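Local coordinates for protein EXOU (Pseudomonas aeruginosa, PDB 4AKX) that is a type III secretion toxin of the patatin-like phospholipase family, thought to act as a cytotoxic phospholipase, and forms a complex with its chaperone SpcU, at residues T48-A53 against A470-E475; R56-R61 against T68-S73; G89-G94 against A425-R430; M96-E101 against R430-V435. All coordinates share one frame; numbering follows the deposited sequence.

Contacts 1 and 2 belong to the small antiparallel sheet, and contacts 3 and 4 to the patatin-like part. Contact 1 is partly buried. It rests on side-chain packing of strand 50-53 against the joint of two helices. Contact 2 lies next to it, with centres about 10 Å apart, and is a ladder of backbone hydrogen bonds. Both use neighbouring strands of one sheet. Contacts 3 and 4 join the same two helices, 93-102 and 423-441, with centres about 9 Å apart. Contact 3 is the buried one, with small residues and a glutamine. Contact 4 is partly buried and pairs an alanine-valine contact with Gln432 in its middle and solvent-exposed Glu101.

Contact 1: residues T48-A53 against A470-E475; sequences TLTDSA and AQQNPE
Gln472 and Asn473 are the two side chains that carry this contact. They sit at the joint between helix 463-472 and helix 474-502. Gln472 ends the first helix, and Asn473 is the first residue to leave helical backbone angles. Both CB atoms point toward segment 48-53, which turns corners at Leu49, Asp51 and Ser52.

Gln472 is almost fully extended. Its CG is anti to the backbone N (chi1 168°), and the chain runs straight on. This carries the amide group out to the strand. The group ends among the side chain of Thr50, the methyl of Ala53 and the backbone of Asp51. Gln472 CD lies 4.0 Å from Ala53 CB and 4.1 Å from Thr50 OG1. Thr50 and Gln472 cross obliquely. Thr50 holds OG1 anti to its own backbone N (chi1 178°), which places it beside the end of the Gln472 chain.

Asn473 takes a different torsion. Its CG is anti to the carbonyl carbon and beside the backbone N (chi1 -82°). The short side chain lies against the carbonyl of Leu49, without a hydrogen bond there. Asn473 CG is 3.3 Å from Leu49 O, and Asn473 CB is 3.6 Å from it. The nearest CA atoms are those of Thr50 and Asn473, 6.3 Å apart, so side chains bridge the gap.

The strand side is held by strand 58-63, as Leu49 and Thr50 share backbone hydrogen bonds with Leu60. Leu49 also touches Ile476 of helix 474-502. The contact thus joins strand 50-53 of the small antiparallel sheet to the joint of the two helices, within the middle helical region.

Contact 2: residues R56-R61 against T68-S73; sequences RQITLR and TELQLS
A beta hairpin pairs strand 58-63 with strand 68-73. They run antiparallel, at 161°. Thr59-Gln71 and Arg61-Glu69 are hydrogen-bonded pairs, with Leu60-Leu70 a non-hydrogen-bonded pair between them. Thr59 N donates to Gln71 O at 2.7 Å, in the carbonyl plane, and Gln71 N returns a bond to Thr59 O at 2.8 Å. Arg61 N to Glu69 O and Glu69 N to Arg61 O are both 2.7 Å. At the open end Ser73 N bonds Arg56 O at 3.0 Å, from above the carbonyl plane.

One face is apolar. Leu70 CD1 lies 3.5 Å from both Ile58 CG2 and Leu60 CD2, and Leu60 and Leu70 lie side by side. Ile58 CD1 meets Leu72 CD1 at 3.7 Å. The face with Thr59, Arg61, Glu69 and Gln71 is polar. Arg61 runs extended beside Glu69 and Gln71, while Gln71 NE2 is bonded to Ser446 OG. Leu72 CD1 lies over one face of the Arg56 guanidinium, near its rim, with Ser73 O at the edge.

A G1 beta bulge places Gln57 and Ile58 together across from Ala53. Strand 50-53 flanks the hairpin on one side, strand 446-451 on the other, and helix 463-472 packs on Arg56, Ile58 and Leu72.

Contact 3: residues G89-G94 against A425-R430; sequences GAAYPG and AHLQER
Gln428 is the main side chain here. It lies across the first turn of helix 93-102, in the patatin-like part of the toxin. Residues 89-94 lead into that helix from a glycine-rich loop. In patatin-like phospholipases such a loop probably helps to form the oxyanion hole.

In the first shell, Gln428 CG is anti to the carbonyl carbon (chi1 -69°), and the chain is extended beyond it. This lays the amide over Ala90 and Pro93. Gln428 NE2 gives a weak hydrogen bond to Ala90 O, 3.1 Å long and bent to 132° at the proton. The same NE2 lies 3.5 Å from Pro93 CG, where the two side chains cross obliquely. Ala91 CB meets Leu427 CB at 3.9 Å. Gly94 CA comes 3.4 Å from Gln428 O in a CA-H...O contact. With no side chain on Gly94, the two backbones come together, at 3.8 Å between the CA atoms of Gly94 and Gln428.

Further out, helix 130-137 touches both partners. Phe133 and Ser137 lie on Pro93, and Lys134 and Ser137 on Gln428. The CB of Tyr92 points away, and its ring meets Phe349. Within the turn, Gly94 N bonds Ala91 O. On the other helix, His426 O accepts from two backbone donors, Glu429 N and Arg430 N.

Contact 4: residues M96-E101 against R430-V435; sequences MLALEE and RLQERV
Helices 93-102 and 423-441 pack against each other in the patatin-like alpha/beta part of the chain. Their local axes come within 8.3 Å and cross at -42°. The nearest CA atoms are those of Ala98 and Gln432, 4.9 Å apart. Small Ala98 allows this approach.

The apolar contact is short. Ala98 CB points toward the partner helix and touches Val435 CG1 at 3.8 Å. Val435 holds CG1 anti to the backbone N (chi1 -175°), on the alanine side. Ala98 CB also lies 3.5 Å from the backbone Gln432 O. The methyl thus meets both the Val435 side chain and the Gln432 carbonyl of the partner helix.

The polar part is the side chain of Gln432, which lies in the middle of the contact. Its CG is anti to the backbone N, and the chain then bends at chi2 (76°). The bend turns the side chain toward Ala98 on the first helix. Its amide end lies near Glu101, on the exposed side of the contact. Glu101 is extended, with its CG anti to the backbone N, and is exposed to solvent.

Beneath the contact, Leu431 and Val435 touch Leu347 of strand 343-348, and both also reach Ala95. The selenomethionine Met96 points away and touches Phe133. Glu101 N bonds Leu97 O at 2.6 Å, and Val435 N bonds Leu431 O at 2.9 Å.

Contact 1: residues T48-A53 against A470-E475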
loop_
_atom_site.group_PDB
_atom_site.type_symbol
_atom_site.label_atom_id
_atom_site.label_comp_id
_atom_site.label_asym_id
_atom_site.label_seq_id
_atom_site.Cartn_x
_atom_site.Cartn_y
_atom_site.Cartn_z
ATOM N N THR B 48 2.917 -32.953 -37.699
ATOM C CA THR B 48 3.685 -33.784 -36.756
ATOM C C THR B 48 4.980 -34.253 -37.389
ATOM O O THR B 48 4.959 -35.008 -38.335
ATOM C CB THR B 48 2.920 -35.047 -36.356
ATOM O OG1 THR B 48 1.820 -34.697 -35.514
ATOM C CG2 THR B 48 3.836 -35.968 -35.578
ATOM N N LEU B 49 6.106 -33.845 -36.834
ATOM C CA LEU B 49 7.409 -34.132 -37.424
ATOM C C LEU B 49 7.944 -35.535 -37.081
ATOM O O LEU B 49 8.825 -36.069 -37.777
ATOM C CB LEU B 49 8.402 -33.101 -36.950
ATOM C CG LEU B 49 7.988 -31.677 -37.281
ATOM C CD1 LEU B 49 8.988 -30.680 -36.740
ATOM C CD2 LEU B 49 7.872 -31.524 -38.781
ATOM N N THR B 50 7.420 -36.122 -36.009
ATOM C CA THR B 50 7.986 -37.318 -35.447
ATOM C C THR B 50 7.058 -37.751 -34.337
ATOM O O THR B 50 6.857 -37.007 -33.378
ATOM C CB THR B 50 9.407 -37.037 -34.907
ATOM O OG1 THR B 50 9.959 -38.206 -34.307
ATOM C CG2 THR B 50 9.347 -36.014 -33.886
ATOM N N ASP B 51 6.481 -38.947 -34.478
ATOM C CA ASP B 51 5.318 -39.362 -33.670
ATOM C C ASP B 51 5.662 -39.869 -32.268
ATOM O O ASP B 51 5.700 -39.076 -31.318
ATOM C CB ASP B 51 4.495 -40.405 -34.388
ATOM C CG ASP B 51 3.357 -40.909 -33.548
ATOM O OD1 ASP B 51 3.336 -40.661 -32.329
ATOM O OD2 ASP B 51 2.474 -41.572 -34.107
ATOM N N SER B 52 5.852 -41.181 -32.118
ATOM C CA SER B 52 6.357 -41.703 -30.861
ATOM C C SER B 52 7.688 -42.342 -31.087
ATOM O O SER B 52 7.780 -43.515 -31.448
ATOM C CB SER B 52 5.392 -42.691 -30.234
ATOM O OG SER B 52 4.732 -42.100 -29.136
ATOM N N ALA B 53 8.736 -41.556 -30.909
ATOM C CA ALA B 53 10.078 -42.048 -31.145
ATOM C C ALA B 53 10.762 -42.499 -29.850
ATOM O O ALA B 53 10.864 -41.727 -28.883
ATOM C CB ALA B 53 10.912 -41.004 -31.872
ATOM N N ALA B 470 16.146 -39.386 -34.862
ATOM C CA ALA B 470 16.914 -39.565 -36.089
ATOM C C ALA B 470 16.569 -40.849 -36.835
ATOM O O ALA B 470 16.313 -40.797 -38.045
ATOM C CB ALA B 470 18.391 -39.490 -35.803
ATOM N N GLN B 471 16.540 -41.984 -36.120
ATOM C CA GLN B 471 16.113 -43.299 -36.698
ATOM C C GLN B 471 14.794 -43.162 -37.437
ATOM O O GLN B 471 14.618 -43.702 -38.525
ATOM C CB GLN B 471 15.904 -44.377 -35.614
ATOM C CG GLN B 471 17.132 -44.784 -34.816
ATOM C CD GLN B 471 16.966 -46.133 -34.104
ATOM O OE1 GLN B 471 16.329 -47.061 -34.623
ATOM N NE2 GLN B 471 17.559 -46.250 -32.916
ATOM N N GLN B 472 13.861 -42.452 -36.810
ATOM C CA GLN B 472 12.488 -42.444 -37.241
ATOM C C GLN B 472 12.299 -41.444 -38.370
ATOM O O GLN B 472 11.710 -41.779 -39.399
ATOM C CB GLN B 472 11.567 -42.141 -36.054
ATOM C CG GLN B 472 10.128 -41.828 -36.425
ATOM C CD GLN B 472 9.157 -42.069 -35.289
ATOM O OE1 GLN B 472 9.137 -43.157 -34.688
ATOM N NE2 GLN B 472 8.316 -41.065 -35.007
ATOM N N ASN B 473 12.830 -40.237 -38.196
ATOM C CA ASN B 473 12.680 -39.203 -39.203
ATOM C C ASN B 473 13.970 -38.473 -39.452
ATOM O O ASN B 473 14.166 -37.376 -38.952
ATOM C CB ASN B 473 11.593 -38.206 -38.797
ATOM C CG ASN B 473 10.196 -38.704 -39.125
ATOM O OD1 ASN B 473 9.508 -38.151 -39.998
ATOM N ND2 ASN B 473 9.770 -39.765 -38.438
ATOM N N PRO B 474 14.862 -39.070 -40.247
ATOM C CA PRO B 474 16.205 -38.500 -40.397
ATOM C C PRO B 474 16.237 -37.140 -41.124
ATOM O O PRO B 474 17.232 -36.425 -41.035
ATOM C CB PRO B 474 16.966 -39.574 -41.178
ATOM C CG PRO B 474 15.919 -40.323 -41.906
ATOM C CD PRO B 474 14.666 -40.267 -41.078
ATOM N N GLU B 475 15.155 -36.776 -41.800
ATOM C CA GLU B 475 15.142 -35.552 -42.590
ATOM C C GLU B 475 15.133 -34.364 -41.661
ATOM O O GLU B 475 15.703 -33.330 -41.949
ATOM C CB GLU B 475 13.929 -35.517 -43.522
ATOM C CG GLU B 475 12.612 -35.921 -42.863
ATOM C CD GLU B 475 12.405 -37.434 -42.798
ATOM O OE1 GLU B 475 13.274 -38.191 -43.285
ATOM O OE2 GLU B 475 11.357 -37.873 -42.270
#

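Contact 2: residues R56-R61 against T68-S73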
loop_
_atom_site.group_PDB
_atom_site.type_symbol
_atom_site.label_atom_id
_atom_site.label_comp_id
_atom_site.label_asym_id
_atom_site.label_seq_id
_atom_site.Cartn_x
_atom_site.Cartn_y
_atom_site.Cartn_z
ATOM N N ARG B 56 11.237 -43.140 -24.726
ATOM C CA ARG B 56 10.613 -41.978 -24.087
ATOM C C ARG B 56 9.615 -41.259 -24.976
ATOM O O ARG B 56 9.222 -40.145 -24.684
ATOM C CB ARG B 56 11.678 -41.028 -23.515
ATOM C CG ARG B 56 12.349 -41.618 -22.284
ATOM C CD ARG B 56 13.268 -40.662 -21.572
ATOM N NE ARG B 56 12.516 -39.590 -20.940
ATOM C CZ ARG B 56 13.078 -38.525 -20.372
ATOM N NH1 ARG B 56 14.407 -38.401 -20.324
ATOM N NH2 ARG B 56 12.314 -37.581 -19.845
ATOM N N GLN B 57 9.223 -41.920 -26.063
ATOM C CA GLN B 57 8.018 -41.608 -26.847
ATOM C C GLN B 57 7.987 -40.194 -27.407
ATOM O O GLN B 57 6.920 -39.562 -27.473
ATOM C CB GLN B 57 6.755 -41.905 -26.052
ATOM C CG GLN B 57 6.543 -43.387 -25.798
ATOM C CD GLN B 57 5.803 -43.650 -24.502
ATOM O OE1 GLN B 57 6.304 -43.370 -23.408
ATOM N NE2 GLN B 57 4.597 -44.182 -24.616
ATOM N N ILE B 58 9.160 -39.707 -27.818
ATOM C CA ILE B 58 9.320 -38.314 -28.253
ATOM C C ILE B 58 8.291 -37.943 -29.354
ATOM O O ILE B 58 8.275 -38.536 -30.435
ATOM C CB ILE B 58 10.765 -38.035 -28.784
ATOM C CG1 ILE B 58 11.887 -38.687 -27.928
ATOM C CG2 ILE B 58 10.995 -36.553 -28.920
ATOM C CD1 ILE B 58 12.049 -38.142 -26.523
ATOM N N THR B 59 7.426 -36.968 -29.082
ATOM C CA THR B 59 6.610 -36.372 -30.157
ATOM C C THR B 59 6.925 -34.905 -30.419
ATOM O O THR B 59 6.884 -34.091 -29.503
ATOM C CB THR B 59 5.131 -36.473 -29.861
ATOM O OG1 THR B 59 4.774 -37.845 -29.773
ATOM C CG2 THR B 59 4.346 -35.850 -30.977
ATOM N N LEU B 60 7.203 -34.574 -31.677
ATOM C CA LEU B 60 7.405 -33.192 -32.067
ATOM C C LEU B 60 6.272 -32.650 -32.969
ATOM O O LEU B 60 5.992 -33.198 -34.053
ATOM C CB LEU B 60 8.762 -33.027 -32.743
ATOM C CG LEU B 60 9.992 -33.312 -31.887
ATOM C CD1 LEU B 60 11.252 -33.407 -32.748
ATOM C CD2 LEU B 60 10.147 -32.252 -30.792
ATOM N N ARG B 61 5.605 -31.598 -32.512
ATOM C CA ARG B 61 4.615 -30.949 -33.341
ATOM C C ARG B 61 5.174 -29.611 -33.719
ATOM O O ARG B 61 5.828 -28.965 -32.910
ATOM C CB ARG B 61 3.317 -30.727 -32.576
ATOM C CG ARG B 61 2.517 -31.975 -32.352
ATOM C CD ARG B 61 1.309 -31.720 -31.473
ATOM N NE ARG B 61 0.419 -32.874 -31.589
ATOM C CZ ARG B 61 0.603 -34.042 -30.968
ATOM N NH1 ARG B 61 1.618 -34.205 -30.115
ATOM N NH2 ARG B 61 -0.252 -35.042 -31.179
ATOM N N THR B 68 7.782 -25.040 -32.055
ATOM C CA THR B 68 7.782 -26.477 -31.967
ATOM C C THR B 68 7.420 -26.958 -30.601
ATOM O O THR B 68 8.008 -26.539 -29.632
ATOM C CB THR B 68 9.152 -26.991 -32.251
ATOM O OG1 THR B 68 9.514 -26.531 -33.547
ATOM C CG2 THR B 68 9.153 -28.522 -32.204
ATOM N N GLU B 69 6.453 -27.854 -30.536
ATOM C CA GLU B 69 6.023 -28.422 -29.293
ATOM C C GLU B 69 6.549 -29.856 -29.146
ATOM O O GLU B 69 6.344 -30.719 -30.031
ATOM C CB GLU B 69 4.503 -28.389 -29.195
ATOM C CG GLU B 69 3.963 -29.270 -28.071
ATOM C CD GLU B 69 2.465 -29.098 -27.817
ATOM O OE1 GLU B 69 1.721 -28.725 -28.769
ATOM O OE2 GLU B 69 2.034 -29.350 -26.653
ATOM N N LEU B 70 7.220 -30.096 -28.015
ATOM C CA LEU B 70 7.710 -31.418 -27.644
ATOM C C LEU B 70 6.820 -32.106 -26.608
ATOM O O LEU B 70 6.425 -31.502 -25.615
ATOM C CB LEU B 70 9.118 -31.293 -27.115
ATOM C CG LEU B 70 9.779 -32.502 -26.477
ATOM C CD1 LEU B 70 9.953 -33.565 -27.536
ATOM C CD2 LEU B 70 11.138 -32.103 -25.921
ATOM N N GLN B 71 6.485 -33.366 -26.861
ATOM C CA GLN B 71 5.790 -34.190 -25.871
ATOM C C GLN B 71 6.552 -35.494 -25.652
ATOM O O GLN B 71 7.055 -36.106 -26.603
ATOM C CB GLN B 71 4.370 -34.480 -26.313
ATOM C CG GLN B 71 3.448 -34.887 -25.186
ATOM C CD GLN B 71 2.286 -35.739 -25.665
ATOM O OE1 GLN B 71 1.772 -35.559 -26.772
ATOM N NE2 GLN B 71 1.865 -36.670 -24.829
ATOM N N LEU B 72 6.655 -35.918 -24.400
ATOM C CA LEU B 72 7.629 -36.933 -24.051
ATOM C C LEU B 72 7.180 -37.590 -22.763
ATOM O O LEU B 72 6.559 -36.948 -21.922
ATOM C CB LEU B 72 9.000 -36.284 -23.924
ATOM C CG LEU B 72 10.190 -36.802 -23.122
ATOM C CD1 LEU B 72 11.455 -36.030 -23.502
ATOM C CD2 LEU B 72 9.952 -36.658 -21.628
ATOM N N SER B 73 7.445 -38.887 -22.645
ATOM C CA SER B 73 7.054 -39.659 -21.473
ATOM C C SER B 73 7.746 -39.132 -20.227
ATOM O O SER B 73 8.920 -38.746 -20.275
ATOM C CB SER B 73 7.409 -41.133 -21.666
ATOM O OG SER B 73 8.819 -41.308 -21.678
#

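Contact 3: residues G89-G94 against A425-R430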
loop_
_atom_site.group_PDB
_atom_site.type_symbol
_atom_site.label_atom_id
_atom_site.label_comp_id
_atom_site.label_asym_id
_atom_site.label_seq_id
_atom_site.Cartn_x
_atom_site.Cartn_y
_atom_site.Cartn_z
ATOM N N GLY B 89 5.628 -46.344 10.082
ATOM C CA GLY B 89 6.512 -46.962 9.090
ATOM C C GLY B 89 6.417 -48.479 8.990
ATOM O O GLY B 89 7.364 -49.146 8.540
ATOM N N ALA B 90 5.277 -49.023 9.419
ATOM C CA ALA B 90 4.944 -50.430 9.201
ATOM C C ALA B 90 4.092 -50.588 7.943
ATOM O O ALA B 90 3.785 -51.709 7.525
ATOM C CB ALA B 90 4.217 -50.994 10.407
ATOM N N ALA B 91 3.702 -49.454 7.356
ATOM C CA ALA B 91 3.015 -49.432 6.066
ATOM C C ALA B 91 4.029 -49.499 4.930
ATOM O O ALA B 91 3.747 -50.049 3.857
ATOM C CB ALA B 91 2.164 -48.181 5.945
ATOM N N TYR B 92 5.229 -48.983 5.213
ATOM C CA TYR B 92 6.300 -48.786 4.225
ATOM C C TYR B 92 6.581 -49.975 3.287
ATOM O O TYR B 92 6.856 -49.768 2.104
ATOM C CB TYR B 92 7.596 -48.363 4.918
ATOM C CG TYR B 92 7.709 -46.881 5.235
ATOM C CD1 TYR B 92 7.228 -45.909 4.354
ATOM C CD2 TYR B 92 8.356 -46.449 6.396
ATOM C CE1 TYR B 92 7.352 -44.549 4.640
ATOM C CE2 TYR B 92 8.491 -45.097 6.685
ATOM C CZ TYR B 92 7.987 -44.151 5.805
ATOM O OH TYR B 92 8.115 -42.815 6.103
ATOM N N PRO B 93 6.535 -51.219 3.813
ATOM C CA PRO B 93 6.782 -52.380 2.946
ATOM C C PRO B 93 5.675 -52.636 1.919
ATOM O O PRO B 93 5.882 -53.418 0.982
ATOM C CB PRO B 93 6.870 -53.551 3.931
ATOM C CG PRO B 93 7.191 -52.925 5.239
ATOM C CD PRO B 93 6.486 -51.605 5.233
ATOM N N GLY B 94 4.514 -52.002 2.101
ATOM C CA GLY B 94 3.487 -51.982 1.058
ATOM C C GLY B 94 4.069 -51.516 -0.270
ATOM O O GLY B 94 4.045 -52.245 -1.272
ATOM N N ALA B 425 -0.644 -55.283 8.342
ATOM C CA ALA B 425 -0.831 -55.929 7.038
ATOM C C ALA B 425 -1.762 -55.095 6.140
ATOM O O ALA B 425 -1.369 -54.688 5.040
ATOM C CB ALA B 425 -1.363 -57.352 7.209
ATOM N N HIS B 426 -2.981 -54.833 6.626
ATOM C CA HIS B 426 -3.934 -53.925 5.966
ATOM C C HIS B 426 -3.240 -52.741 5.340
ATOM O O HIS B 426 -3.487 -52.400 4.181
ATOM C CB HIS B 426 -4.957 -53.441 6.975
ATOM C CG HIS B 426 -6.053 -52.600 6.380
ATOM N ND1 HIS B 426 -6.343 -51.364 6.833
ATOM C CD2 HIS B 426 -6.960 -52.865 5.352
ATOM C CE1 HIS B 426 -7.388 -50.873 6.145
ATOM N NE2 HIS B 426 -7.759 -51.786 5.233
ATOM N N LEU B 427 -2.354 -52.121 6.113
ATOM C CA LEU B 427 -1.599 -50.965 5.671
ATOM C C LEU B 427 -0.571 -51.311 4.596
ATOM O O LEU B 427 -0.320 -50.511 3.695
ATOM C CB LEU B 427 -0.936 -50.282 6.865
ATOM C CG LEU B 427 -1.819 -49.235 7.575
ATOM C CD1 LEU B 427 -3.291 -49.653 7.735
ATOM C CD2 LEU B 427 -1.202 -48.822 8.908
ATOM N N GLN B 428 -0.001 -52.509 4.669
ATOM C CA GLN B 428 0.893 -52.981 3.615
ATOM C C GLN B 428 0.113 -53.438 2.370
ATOM O O GLN B 428 0.715 -53.850 1.375
ATOM C CB GLN B 428 1.800 -54.110 4.124
ATOM C CG GLN B 428 2.844 -53.686 5.149
ATOM C CD GLN B 428 3.439 -54.865 5.922
ATOM O OE1 GLN B 428 2.988 -56.004 5.792
ATOM N NE2 GLN B 428 4.452 -54.586 6.739
ATOM N N GLU B 429 -1.220 -53.368 2.433
ATOM C CA GLU B 429 -2.082 -53.657 1.271
ATOM C C GLU B 429 -2.648 -52.380 0.620
ATOM O O GLU B 429 -2.612 -52.232 -0.608
ATOM C CB GLU B 429 -3.229 -54.595 1.656
ATOM C CG GLU B 429 -4.012 -55.145 0.463
ATOM C CD GLU B 429 -5.527 -55.198 0.710
ATOM O OE1 GLU B 429 -6.007 -54.781 1.826
ATOM O OE2 GLU B 429 -6.243 -55.658 -0.218
ATOM N N ARG B 430 -3.188 -51.479 1.445
ATOM C CA ARG B 430 -3.622 -50.156 0.983
ATOM C C ARG B 430 -2.509 -49.453 0.194
ATOM O O ARG B 430 -2.749 -48.919 -0.891
ATOM C CB ARG B 430 -4.071 -49.286 2.166
ATOM C CG ARG B 430 -5.363 -49.745 2.841
ATOM C CD ARG B 430 -5.598 -49.020 4.168
ATOM N NE ARG B 430 -6.423 -47.814 4.022
ATOM C CZ ARG B 430 -7.631 -47.640 4.569
ATOM N NH1 ARG B 430 -8.185 -48.583 5.326
ATOM N NH2 ARG B 430 -8.288 -46.506 4.367
#

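Contact 4: residues M96-E101 against R430-V435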
loop_
_atom_site.group_PDB
_atom_site.type_symbol
_atom_site.label_atom_id
_atom_site.label_comp_id
_atom_site.label_asym_id
_atom_site.label_seq_id
_atom_site.Cartn_x
_atom_site.Cartn_y
_atom_site.Cartn_z
HETATM N N MSE B 96 7.236 -51.140 -0.990
HETATM C CA MSE B 96 8.467 -51.828 -1.358
HETATM C C MSE B 96 8.116 -52.986 -2.236
HETATM O O MSE B 96 8.760 -53.220 -3.260
HETATM C CB MSE B 96 9.242 -52.278 -0.123
HETATM C CG MSE B 96 9.621 -51.132 0.832
HETATM SE SE MSE B 96 10.005 -49.397 -0.055
HETATM C CE MSE B 96 9.392 -48.172 1.370
ATOM N N LEU B 97 7.056 -53.691 -1.859
ATOM C CA LEU B 97 6.501 -54.773 -2.671
ATOM C C LEU B 97 5.978 -54.263 -4.014
ATOM O O LEU B 97 6.428 -54.718 -5.064
ATOM C CB LEU B 97 5.392 -55.499 -1.910
ATOM C CG LEU B 97 5.817 -56.329 -0.701
ATOM C CD1 LEU B 97 4.666 -56.449 0.286
ATOM C CD2 LEU B 97 6.301 -57.701 -1.151
ATOM N N ALA B 98 5.047 -53.305 -3.969
ATOM C CA ALA B 98 4.565 -52.614 -5.175
ATOM C C ALA B 98 5.678 -52.236 -6.177
ATOM O O ALA B 98 5.453 -52.251 -7.390
ATOM C CB ALA B 98 3.748 -51.387 -4.795
ATOM N N LEU B 99 6.872 -51.927 -5.670
ATOM C CA LEU B 99 7.995 -51.554 -6.526
ATOM C C LEU B 99 8.615 -52.741 -7.255
ATOM O O LEU B 99 8.752 -52.712 -8.478
ATOM C CB LEU B 99 9.059 -50.772 -5.743
ATOM C CG LEU B 99 8.764 -49.265 -5.543
ATOM C CD1 LEU B 99 9.589 -48.683 -4.402
ATOM C CD2 LEU B 99 8.928 -48.439 -6.820
ATOM N N GLU B 100 8.990 -53.781 -6.514
ATOM C CA GLU B 100 9.515 -54.989 -7.150
ATOM C C GLU B 100 8.423 -55.772 -7.882
ATOM O O GLU B 100 8.713 -56.495 -8.838
ATOM C CB GLU B 100 10.249 -55.892 -6.145
ATOM C CG GLU B 100 11.689 -55.471 -5.818
ATOM C CD GLU B 100 12.760 -56.070 -6.745
ATOM O OE1 GLU B 100 12.688 -57.280 -7.071
ATOM O OE2 GLU B 100 13.705 -55.330 -7.116
ATOM N N GLU B 101 7.175 -55.631 -7.436
ATOM C CA GLU B 101 6.051 -56.308 -8.084
ATOM C C GLU B 101 5.919 -55.840 -9.531
ATOM O O GLU B 101 5.835 -56.655 -10.452
ATOM C CB GLU B 101 4.744 -56.074 -7.319
ATOM C CG GLU B 101 3.519 -56.718 -7.962
ATOM C CD GLU B 101 2.428 -57.071 -6.957
ATOM O OE1 GLU B 101 2.286 -56.352 -5.937
ATOM O OE2 GLU B 101 1.706 -58.072 -7.190
ATOM N N ARG B 430 -3.188 -51.479 1.445
ATOM C CA ARG B 430 -3.622 -50.156 0.983
ATOM C C ARG B 430 -2.509 -49.453 0.194
ATOM O O ARG B 430 -2.749 -48.919 -0.891
ATOM C CB ARG B 430 -4.071 -49.286 2.166
ATOM C CG ARG B 430 -5.363 -49.745 2.841
ATOM C CD ARG B 430 -5.598 -49.020 4.168
ATOM N NE ARG B 430 -6.423 -47.814 4.022
ATOM C CZ ARG B 430 -7.631 -47.640 4.569
ATOM N NH1 ARG B 430 -8.185 -48.583 5.326
ATOM N NH2 ARG B 430 -8.288 -46.506 4.367
ATOM N N LEU B 431 -1.293 -49.484 0.740
ATOM C CA LEU B 431 -0.126 -48.887 0.095
ATOM C C LEU B 431 0.245 -49.626 -1.175
ATOM O O LEU B 431 0.313 -49.036 -2.245
ATOM C CB LEU B 431 1.073 -48.875 1.037
ATOM C CG LEU B 431 2.175 -47.915 0.588
ATOM C CD1 LEU B 431 1.568 -46.565 0.226
ATOM C CD2 LEU B 431 3.240 -47.757 1.666
ATOM N N GLN B 432 0.504 -50.918 -1.050
ATOM C CA GLN B 432 0.702 -51.751 -2.210
ATOM C C GLN B 432 -0.181 -51.265 -3.358
ATOM O O GLN B 432 0.320 -50.994 -4.445
ATOM C CB GLN B 432 0.388 -53.205 -1.859
ATOM C CG GLN B 432 0.474 -54.187 -3.015
ATOM C CD GLN B 432 1.898 -54.528 -3.374
ATOM O OE1 GLN B 432 2.692 -54.874 -2.509
ATOM N NE2 GLN B 432 2.231 -54.424 -4.656
ATOM N N GLU B 433 -1.483 -51.102 -3.089
ATOM C CA GLU B 433 -2.492 -50.885 -4.145
ATOM C C GLU B 433 -2.480 -49.473 -4.734
ATOM O O GLU B 433 -2.582 -49.319 -5.947
ATOM C CB GLU B 433 -3.908 -51.292 -3.671
ATOM C CG GLU B 433 -4.951 -51.459 -4.784
ATOM C CD GLU B 433 -6.160 -52.325 -4.381
ATOM O OE1 GLU B 433 -5.984 -53.269 -3.573
ATOM O OE2 GLU B 433 -7.290 -52.084 -4.899
ATOM N N ARG B 434 -2.340 -48.450 -3.895
ATOM C CA ARG B 434 -2.205 -47.070 -4.411
ATOM C C ARG B 434 -0.904 -46.870 -5.195
ATOM O O ARG B 434 -0.904 -46.303 -6.286
ATOM C CB ARG B 434 -2.284 -46.022 -3.290
ATOM C CG ARG B 434 -3.507 -46.097 -2.409
ATOM C CD ARG B 434 -4.754 -46.428 -3.196
ATOM N NE ARG B 434 -5.789 -46.937 -2.298
ATOM C CZ ARG B 434 -7.077 -47.063 -2.616
ATOM N NH1 ARG B 434 -7.509 -46.720 -3.827
ATOM N NH2 ARG B 434 -7.940 -47.521 -1.716
ATOM N N VAL B 435 0.203 -47.323 -4.608
ATOM C CA VAL B 435 1.517 -47.300 -5.253
ATOM C C VAL B 435 1.539 -48.261 -6.437
ATOM O O VAL B 435 2.558 -48.448 -7.081
ATOM C CB VAL B 435 2.625 -47.693 -4.256
ATOM C CG1 VAL B 435 3.991 -47.549 -4.885
ATOM C CG2 VAL B 435 2.546 -46.833 -3.015
#